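Local coordinates for ABC transporter, periplasmic solute-binding protein (Rhizobium meliloti, PDB 4WED) that probably captures a solute, perhaps a peptide or a nickel or heme compound, in the periplasm for uptake by an ABC transporter, at residues Leu345-Gly350 against Pro355-Asp360; Ala349-Ser354 against Lys362-Glu367. All coordinates share one frame; numbering follows the deposited sequence.

How the interactions relate
Both contacts fasten the same excursion of the chain, the turn after helix 339-348 and the short hairpin of strands 358-359 and 362-370, in a region far from the centre of the molecule. Interaction 1 works largely with charge: a carboxylate, a guanidinium and an ammonium group tie the helix end to the chain entering and forming the first hairpin strand, with the exposed Glu347 outside and the buried Leu346 inside. Interaction 2 is apolar and has no hydrogen bond across it; the buried Trp351 and Leu364 meet, with the exposed Lys362 and Pro363 at the margin. They share Ala349 and Gly350, and Arg357 O and Leu364 N, 2.8 Å apart, form a probable hydrogen bond.

Interaction 1: Leu345-Gly350 against Pro355-Asp360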
ATOM      1  N   LEU A 345      19.207  19.782 -22.173  1.00 64.26           N
ATOM      2  CA  LEU A 345      17.965  20.471 -21.784  1.00 64.17           C
ATOM      3  C   LEU A 345      18.307  21.742 -21.053  1.00 63.96           C
ATOM      4  O   LEU A 345      17.845  22.816 -21.409  1.00 66.18           O
ATOM      5  CB  LEU A 345      17.108  19.612 -20.868  1.00 63.19           C
ATOM      6  CG  LEU A 345      16.464  18.458 -21.610  1.00 67.37           C
ATOM      7  CD1 LEU A 345      15.984  17.372 -20.670  1.00 65.86           C
ATOM      8  CD2 LEU A 345      15.312  18.978 -22.456  1.00 71.47           C
ATOM      9  N   LEU A 346      19.144  21.634 -20.037  1.00 61.90           N
ATOM     10  CA  LEU A 346      19.480  22.824 -19.280  1.00 61.73           C
ATOM     11  C   LEU A 346      20.030  23.937 -20.144  1.00 62.68           C
ATOM     12  O   LEU A 346      19.698  25.113 -19.952  1.00 67.33           O
ATOM     13  CB  LEU A 346      20.471  22.480 -18.189  1.00 63.30           C
ATOM     14  CG  LEU A 346      19.868  21.578 -17.133  1.00 60.74           C
ATOM     15  CD1 LEU A 346      20.927  21.097 -16.183  1.00 57.60           C
ATOM     16  CD2 LEU A 346      18.732  22.277 -16.400  1.00 63.07           C
ATOM     17  N   GLU A 347      20.876  23.573 -21.090  1.00 65.03           N
ATOM     18  CA  GLU A 347      21.420  24.549 -22.043  1.00 71.80           C
ATOM     19  C   GLU A 347      20.336  25.175 -22.954  1.00 70.18           C
ATOM     20  O   GLU A 347      20.282  26.381 -23.109  1.00 68.94           O
ATOM     21  CB  GLU A 347      22.541  23.925 -22.889  1.00 74.90           C
ATOM     22  CG  GLU A 347      23.631  24.933 -23.266  1.00 83.43           C
ATOM     23  CD  GLU A 347      25.054  24.403 -23.057  1.00 91.80           C
ATOM     24  OE1 GLU A 347      25.593  23.883 -24.071  1.00 94.46           O
ATOM     25  OE2 GLU A 347      25.620  24.489 -21.910  1.00 83.10           O
ATOM     26  N   LYS A 348      19.479  24.361 -23.546  1.00 71.16           N
ATOM     27  CA  LYS A 348      18.344  24.892 -24.301  1.00 76.60           C
ATOM     28  C   LYS A 348      17.527  25.872 -23.422  1.00 73.17           C
ATOM     29  O   LYS A 348      17.100  26.920 -23.881  1.00 72.02           O
ATOM     30  CB  LYS A 348      17.454  23.753 -24.817  1.00 82.75           C
ATOM     31  CG  LYS A 348      18.080  22.891 -25.908  1.00 90.22           C
ATOM     32  CD  LYS A 348      17.308  21.590 -26.122  1.00 93.62           C
ATOM     33  CE  LYS A 348      18.123  20.550 -26.898  1.00 96.69           C
ATOM     34  NZ  LYS A 348      17.692  19.148 -26.561  1.00 91.91           N
ATOM     35  N   ALA A 349      17.325  25.528 -22.149  1.00 68.76           N
ATOM     36  CA  ALA A 349      16.585  26.399 -21.227  1.00 66.95           C
ATOM     37  C   ALA A 349      17.378  27.631 -20.810  1.00 65.96           C
ATOM     38  O   ALA A 349      16.853  28.454 -20.106  1.00 66.30           O
ATOM     39  CB  ALA A 349      16.153  25.640 -19.988  1.00 63.57           C
ATOM     40  N   GLY A 350      18.642  27.730 -21.219  1.00 65.87           N
ATOM     41  CA  GLY A 350      19.495  28.886 -20.911  1.00 66.02           C
ATOM     42  C   GLY A 350      20.311  28.808 -19.632  1.00 64.71           C
ATOM     43  O   GLY A 350      20.763  29.821 -19.158  1.00 63.50           O
ATOM     44  N   PRO A 355      31.637  24.348 -13.266  1.00 62.15           N
ATOM     45  CA  PRO A 355      30.905  23.086 -13.041  1.00 61.20           C
ATOM     46  C   PRO A 355      29.410  23.229 -12.761  1.00 63.68           C
ATOM     47  O   PRO A 355      28.682  22.259 -12.921  1.00 63.66           O
ATOM     48  CB  PRO A 355      31.568  22.522 -11.796  1.00 61.02           C
ATOM     49  CG  PRO A 355      32.115  23.710 -11.107  1.00 63.05           C
ATOM     50  CD  PRO A 355      32.628  24.582 -12.209  1.00 63.37           C
ATOM     51  N   ILE A 356      28.993  24.438 -12.378  1.00 63.97           N
ATOM     52  CA  ILE A 356      27.602  24.789 -12.071  1.00 64.89           C
ATOM     53  C   ILE A 356      27.015  25.777 -13.114  1.00 66.61           C
ATOM     54  O   ILE A 356      27.705  26.726 -13.586  1.00 64.06           O
ATOM     55  CB  ILE A 356      27.478  25.418 -10.637  1.00 62.59           C
ATOM     56  CG1 ILE A 356      27.939  24.435  -9.551  1.00 59.63           C
ATOM     57  CG2 ILE A 356      26.033  25.868 -10.355  1.00 64.28           C
ATOM     58  CD1 ILE A 356      27.114  23.160  -9.477  1.00 59.41           C
ATOM     59  N   ARG A 357      25.737  25.575 -13.441  1.00 61.83           N
ATOM     60  CA  ARG A 357      25.102  26.390 -14.477  1.00 62.34           C
ATOM     61  C   ARG A 357      24.468  27.608 -13.849  1.00 58.13           C
ATOM     62  O   ARG A 357      24.074  27.573 -12.696  1.00 56.74           O
ATOM     63  CB  ARG A 357      24.081  25.584 -15.279  1.00 62.79           C
ATOM     64  CG  ARG A 357      24.730  24.516 -16.141  1.00 61.86           C
ATOM     65  CD  ARG A 357      23.702  23.563 -16.731  1.00 62.90           C
ATOM     66  NE  ARG A 357      24.395  22.475 -17.418  1.00 63.86           N
ATOM     67  CZ  ARG A 357      24.797  22.518 -18.685  1.00 63.03           C
ATOM     68  NH1 ARG A 357      24.520  23.572 -19.444  1.00 62.01           N
ATOM     69  NH2 ARG A 357      25.457  21.481 -19.195  1.00 61.27           N
ATOM     70  N   SER A 358      24.433  28.706 -14.585  1.00 58.73           N
ATOM     71  CA  SER A 358      23.778  29.905 -14.100  1.00 59.03           C
ATOM     72  C   SER A 358      22.951  30.494 -15.197  1.00 57.69           C
ATOM     73  O   SER A 358      22.966  30.037 -16.323  1.00 57.38           O
ATOM     74  CB  SER A 358      24.789  30.915 -13.546  1.00 60.55           C
ATOM     75  OG  SER A 358      25.701  31.312 -14.532  1.00 64.95           O
ATOM     76  N   LYS A 359      22.172  31.488 -14.836  1.00 63.02           N
ATOM     77  CA  LYS A 359      21.312  32.166 -15.770  1.00 62.23           C
ATOM     78  C   LYS A 359      20.954  33.515 -15.177  1.00 64.81           C
ATOM     79  O   LYS A 359      20.601  33.594 -14.006  1.00 61.12           O
ATOM     80  CB  LYS A 359      20.052  31.363 -15.971  1.00 65.67           C
ATOM     81  CG  LYS A 359      19.104  32.047 -16.945  1.00 70.80           C
ATOM     82  CD  LYS A 359      18.214  31.018 -17.580  1.00 75.20           C
ATOM     83  CE  LYS A 359      16.858  31.581 -17.894  1.00 78.18           C
ATOM     84  NZ  LYS A 359      16.060  30.507 -18.542  1.00 79.74           N
ATOM     85  N   ASP A 360      21.078  34.576 -15.970  1.00 66.59           N
ATOM     86  CA  ASP A 360      20.951  35.947 -15.458  1.00 69.44           C
ATOM     87  C   ASP A 360      21.752  36.113 -14.146  1.00 66.68           C
ATOM     88  O   ASP A 360      21.339  36.828 -13.230  1.00 66.13           O
ATOM     89  CB  ASP A 360      19.457  36.346 -15.329  1.00 75.75           C
ATOM     90  CG  ASP A 360      18.710  36.457 -16.740  1.00 86.80           C
ATOM     91  OD1 ASP A 360      19.350  36.562 -17.823  1.00 86.83           O
ATOM     92  OD2 ASP A 360      17.456  36.444 -16.774  1.00 96.20           O
TER
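Arg357 reaches back to the last turn of helix 339-348 and meets two of its residues in two different ways. Its chain is extended from CG to NE and runs obliquely over Leu346, whose CB lies 3.7 Å from Arg357 CD while Leu346 CD1 touches the same methylene and NE. Beyond this apolar stretch the Arg357 and Glu347 side chains cross at about a right angle. Arg357 NH1 donates to Glu347 OE2 at 2.9 Å, a salt bridge with an N-H...O angle of 152°. The oxygen sits close to the guanidinium plane, at its edge, yet it is itself approached from above the carboxylate plane. The planes of the two groups are 51° apart, and only NH1 bonds to the carboxylate across the contact; the fork-like two-bond match of carboxylate and guanidinium is not formed.

Lys359 treats the helix end differently. With CG opposite the backbone N, its chain passes along the Gly350 carbonyl, CD lying 3.2 Å from Gly350 O, and bends at chi3 to bring NZ within 2.7 Å of Ala349 O. The ammonium comes in nearly head-on to that carbonyl, at a C=O...N angle of 171°. Its positive charge at the C-terminal end would probably offset the partial negative charge of the helix dipole. Gly350 closes the helix in a Schellman motif; its positive phi suits glycine, and a beta carbon would also crowd Lys359 CD.

Arg357 is fixed further by Trp351 O at NH1 and by Val392 O at NE, which hold the guanidinium from the turn and from the end of helix 378-392. Leu346 also packs on Ala295 of helix 290-299 and on Leu364 of strand 362-370, setting the helix end between a neighbouring helix and the three-stranded sheet that begins with strand 358-359.

Interaction 2: Ala349-Ser354 against Lys362-Glu367; sequences AGWTGS and KPLTLE
The loop that leaves helix 339-348 folds its first large side chain, Trp351, against the second strand of the beta-hairpin that follows. Leu364 meets the indole over one face: its CD2 lies 3.9 Å from the centroid of the five-membered ring and 24° off the normal, a CH-pi contact set off toward the rim. The two side chains cross at about a right angle. Because Leu364 CG stands opposite its backbone N (chi1 -175°), the methyl reaches the pyrrole side while CB stays beside the benzo ring, 3.6 Å from Trp351 CE3.

A second approach comes at the indole edge, where Lys362 O lies 3.2 Å from Trp351 CZ3, near the ring plane. This carbonyl faces the hydrogen-bearing rim, a direction that is probably mildly favourable, though it makes no hydrogen bond there. The Lys362 side chain takes little part, and its backbone carbonyl makes the contact.

Leu364 is the centre of an inverse gamma turn within strand 362-370, the middle strand of a three-stranded sheet, where it makes backbone hydrogen bonds with Arg357 and with Asp395. At this turn the Leu364 side chain points toward Trp351. Replacing Trp351 by an alanine would probably leave the Leu364 methyl without the ring face it rests on and leave a gap between the hairpin and Val292.

Pro286 touches both Trp351 and Leu364, and Val292 of helix 290-299 packs on the indole; Ile394 also touches Leu364.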
ATOM      1  N   ALA A 349      17.325  25.528 -22.149  1.00 68.76           N
ATOM      2  CA  ALA A 349      16.585  26.399 -21.227  1.00 66.95           C
ATOM      3  C   ALA A 349      17.378  27.631 -20.810  1.00 65.96           C
ATOM      4  O   ALA A 349      16.853  28.454 -20.106  1.00 66.30           O
ATOM      5  CB  ALA A 349      16.153  25.640 -19.988  1.00 63.57           C
ATOM      6  N   GLY A 350      18.642  27.730 -21.219  1.00 65.87           N
ATOM      7  CA  GLY A 350      19.495  28.886 -20.911  1.00 66.02           C
ATOM      8  C   GLY A 350      20.311  28.808 -19.632  1.00 64.71           C
ATOM      9  O   GLY A 350      20.763  29.821 -19.158  1.00 63.50           O
ATOM     10  N   TRP A 351      20.468  27.621 -19.046  1.00 64.41           N
ATOM     11  CA  TRP A 351      21.398  27.444 -17.937  1.00 62.57           C
ATOM     12  C   TRP A 351      22.725  26.951 -18.494  1.00 62.74           C
ATOM     13  O   TRP A 351      22.823  25.834 -19.012  1.00 63.28           O
ATOM     14  CB  TRP A 351      20.828  26.488 -16.899  1.00 62.97           C
ATOM     15  CG  TRP A 351      19.573  27.047 -16.313  1.00 61.99           C
ATOM     16  CD1 TRP A 351      18.321  26.891 -16.801  1.00 60.36           C
ATOM     17  CD2 TRP A 351      19.457  27.907 -15.158  1.00 63.66           C
ATOM     18  NE1 TRP A 351      17.426  27.576 -16.034  1.00 62.33           N
ATOM     19  CE2 TRP A 351      18.084  28.198 -15.005  1.00 61.46           C
ATOM     20  CE3 TRP A 351      20.379  28.433 -14.228  1.00 60.19           C
ATOM     21  CZ2 TRP A 351      17.595  29.001 -13.975  1.00 59.08           C
ATOM     22  CZ3 TRP A 351      19.906  29.240 -13.213  1.00 62.00           C
ATOM     23  CH2 TRP A 351      18.512  29.521 -13.092  1.00 64.65           C
ATOM     24  N   THR A 352      23.730  27.821 -18.463  1.00 61.44           N
ATOM     25  CA  THR A 352      25.050  27.449 -18.941  1.00 60.57           C
ATOM     26  C   THR A 352      26.118  27.723 -17.894  1.00 61.61           C
ATOM     27  O   THR A 352      25.984  28.628 -17.062  1.00 64.46           O
ATOM     28  CB  THR A 352      25.412  28.219 -20.188  1.00 61.22           C
ATOM     29  OG1 THR A 352      25.335  29.610 -19.897  1.00 61.65           O
ATOM     30  CG2 THR A 352      24.483  27.871 -21.310  1.00 61.84           C
ATOM     31  N   GLY A 353      27.173  26.919 -17.946  1.00 64.86           N
ATOM     32  CA  GLY A 353      28.324  27.068 -17.079  1.00 63.82           C
ATOM     33  C   GLY A 353      28.864  25.714 -16.673  1.00 65.60           C
ATOM     34  O   GLY A 353      28.220  24.664 -16.888  1.00 65.24           O
ATOM     35  N   SER A 354      30.068  25.753 -16.100  1.00 67.08           N
ATOM     36  CA  SER A 354      30.735  24.575 -15.540  1.00 65.21           C
ATOM     37  C   SER A 354      31.668  25.019 -14.427  1.00 65.42           C
ATOM     38  O   SER A 354      32.452  25.946 -14.647  1.00 63.19           O
ATOM     39  CB  SER A 354      31.566  23.853 -16.597  1.00 67.45           C
ATOM     40  OG  SER A 354      31.653  22.479 -16.274  1.00 67.68           O
ATOM     41  N   LYS A 362      22.437  33.947 -11.761  1.00 63.75           N
ATOM     42  CA  LYS A 362      21.994  33.143 -10.625  1.00 64.81           C
ATOM     43  C   LYS A 362      22.409  31.704 -10.887  1.00 62.51           C
ATOM     44  O   LYS A 362      22.152  31.185 -11.968  1.00 64.73           O
ATOM     45  CB  LYS A 362      20.484  33.251 -10.473  1.00 68.48           C
ATOM     46  CG  LYS A 362      20.035  34.655 -10.070  1.00 76.49           C
ATOM     47  CD  LYS A 362      18.529  34.804 -10.211  1.00 86.72           C
ATOM     48  CE  LYS A 362      18.124  36.246 -10.500  1.00 97.52           C
ATOM     49  NZ  LYS A 362      16.925  36.286 -11.391  1.00 98.32           N
ATOM     50  N   PRO A 363      23.078  31.068  -9.921  1.00 58.31           N
ATOM     51  CA  PRO A 363      23.487  29.692 -10.125  1.00 63.18           C
ATOM     52  C   PRO A 363      22.262  28.809 -10.001  1.00 65.46           C
ATOM     53  O   PRO A 363      21.291  29.230  -9.419  1.00 67.55           O
ATOM     54  CB  PRO A 363      24.476  29.425  -8.959  1.00 60.53           C
ATOM     55  CG  PRO A 363      24.046  30.375  -7.891  1.00 60.35           C
ATOM     56  CD  PRO A 363      23.451  31.568  -8.580  1.00 60.19           C
ATOM     57  N   LEU A 364      22.288  27.606 -10.564  1.00 66.75           N
ATOM     58  CA  LEU A 364      21.102  26.756 -10.522  1.00 64.65           C
ATOM     59  C   LEU A 364      21.198  25.947  -9.224  1.00 64.70           C
ATOM     60  O   LEU A 364      21.807  24.875  -9.181  1.00 61.85           O
ATOM     61  CB  LEU A 364      21.052  25.877 -11.766  1.00 62.31           C
ATOM     62  CG  LEU A 364      19.813  24.991 -11.979  1.00 65.74           C
ATOM     63  CD1 LEU A 364      18.496  25.548 -11.453  1.00 64.42           C
ATOM     64  CD2 LEU A 364      19.688  24.650 -13.463  1.00 64.98           C
ATOM     65  N   THR A 365      20.651  26.524  -8.164  1.00 65.04           N
ATOM     66  CA  THR A 365      20.755  25.990  -6.814  1.00 67.41           C
ATOM     67  C   THR A 365      19.376  25.539  -6.396  1.00 67.62           C
ATOM     68  O   THR A 365      18.431  26.311  -6.501  1.00 69.06           O
ATOM     69  CB  THR A 365      21.239  27.069  -5.857  1.00 68.60           C
ATOM     70  OG1 THR A 365      22.558  27.441  -6.249  1.00 78.66           O
ATOM     71  CG2 THR A 365      21.319  26.540  -4.466  1.00 73.88           C
ATOM     72  N   LEU A 366      19.263  24.284  -5.968  1.00 67.02           N
ATOM     73  CA  LEU A 366      18.003  23.737  -5.452  1.00 65.15           C
ATOM     74  C   LEU A 366      18.212  23.113  -4.092  1.00 67.08           C
ATOM     75  O   LEU A 366      19.251  22.509  -3.835  1.00 68.21           O
ATOM     76  CB  LEU A 366      17.457  22.704  -6.404  1.00 64.38           C
ATOM     77  CG  LEU A 366      17.008  23.322  -7.729  1.00 64.14           C
ATOM     78  CD1 LEU A 366      16.879  22.241  -8.784  1.00 63.42           C
ATOM     79  CD2 LEU A 366      15.709  24.117  -7.564  1.00 64.46           C
ATOM     80  N   GLU A 367      17.229  23.292  -3.214  1.00 72.76           N
ATOM     81  CA  GLU A 367      17.295  22.790  -1.859  1.00 72.83           C
ATOM     82  C   GLU A 367      16.444  21.544  -1.705  1.00 69.23           C
ATOM     83  O   GLU A 367      15.243  21.587  -1.791  1.00 69.40           O
ATOM     84  CB  GLU A 367      16.878  23.858  -0.860  1.00 79.73           C
ATOM     85  CG  GLU A 367      17.063  23.393   0.583  1.00 90.98           C
ATOM     86  CD  GLU A 367      16.415  24.295   1.623  1.00100.09           C
ATOM     87  OE1 GLU A 367      15.182  24.202   1.813  1.00107.23           O
ATOM     88  OE2 GLU A 367      17.148  25.070   2.282  1.00110.17           O
TER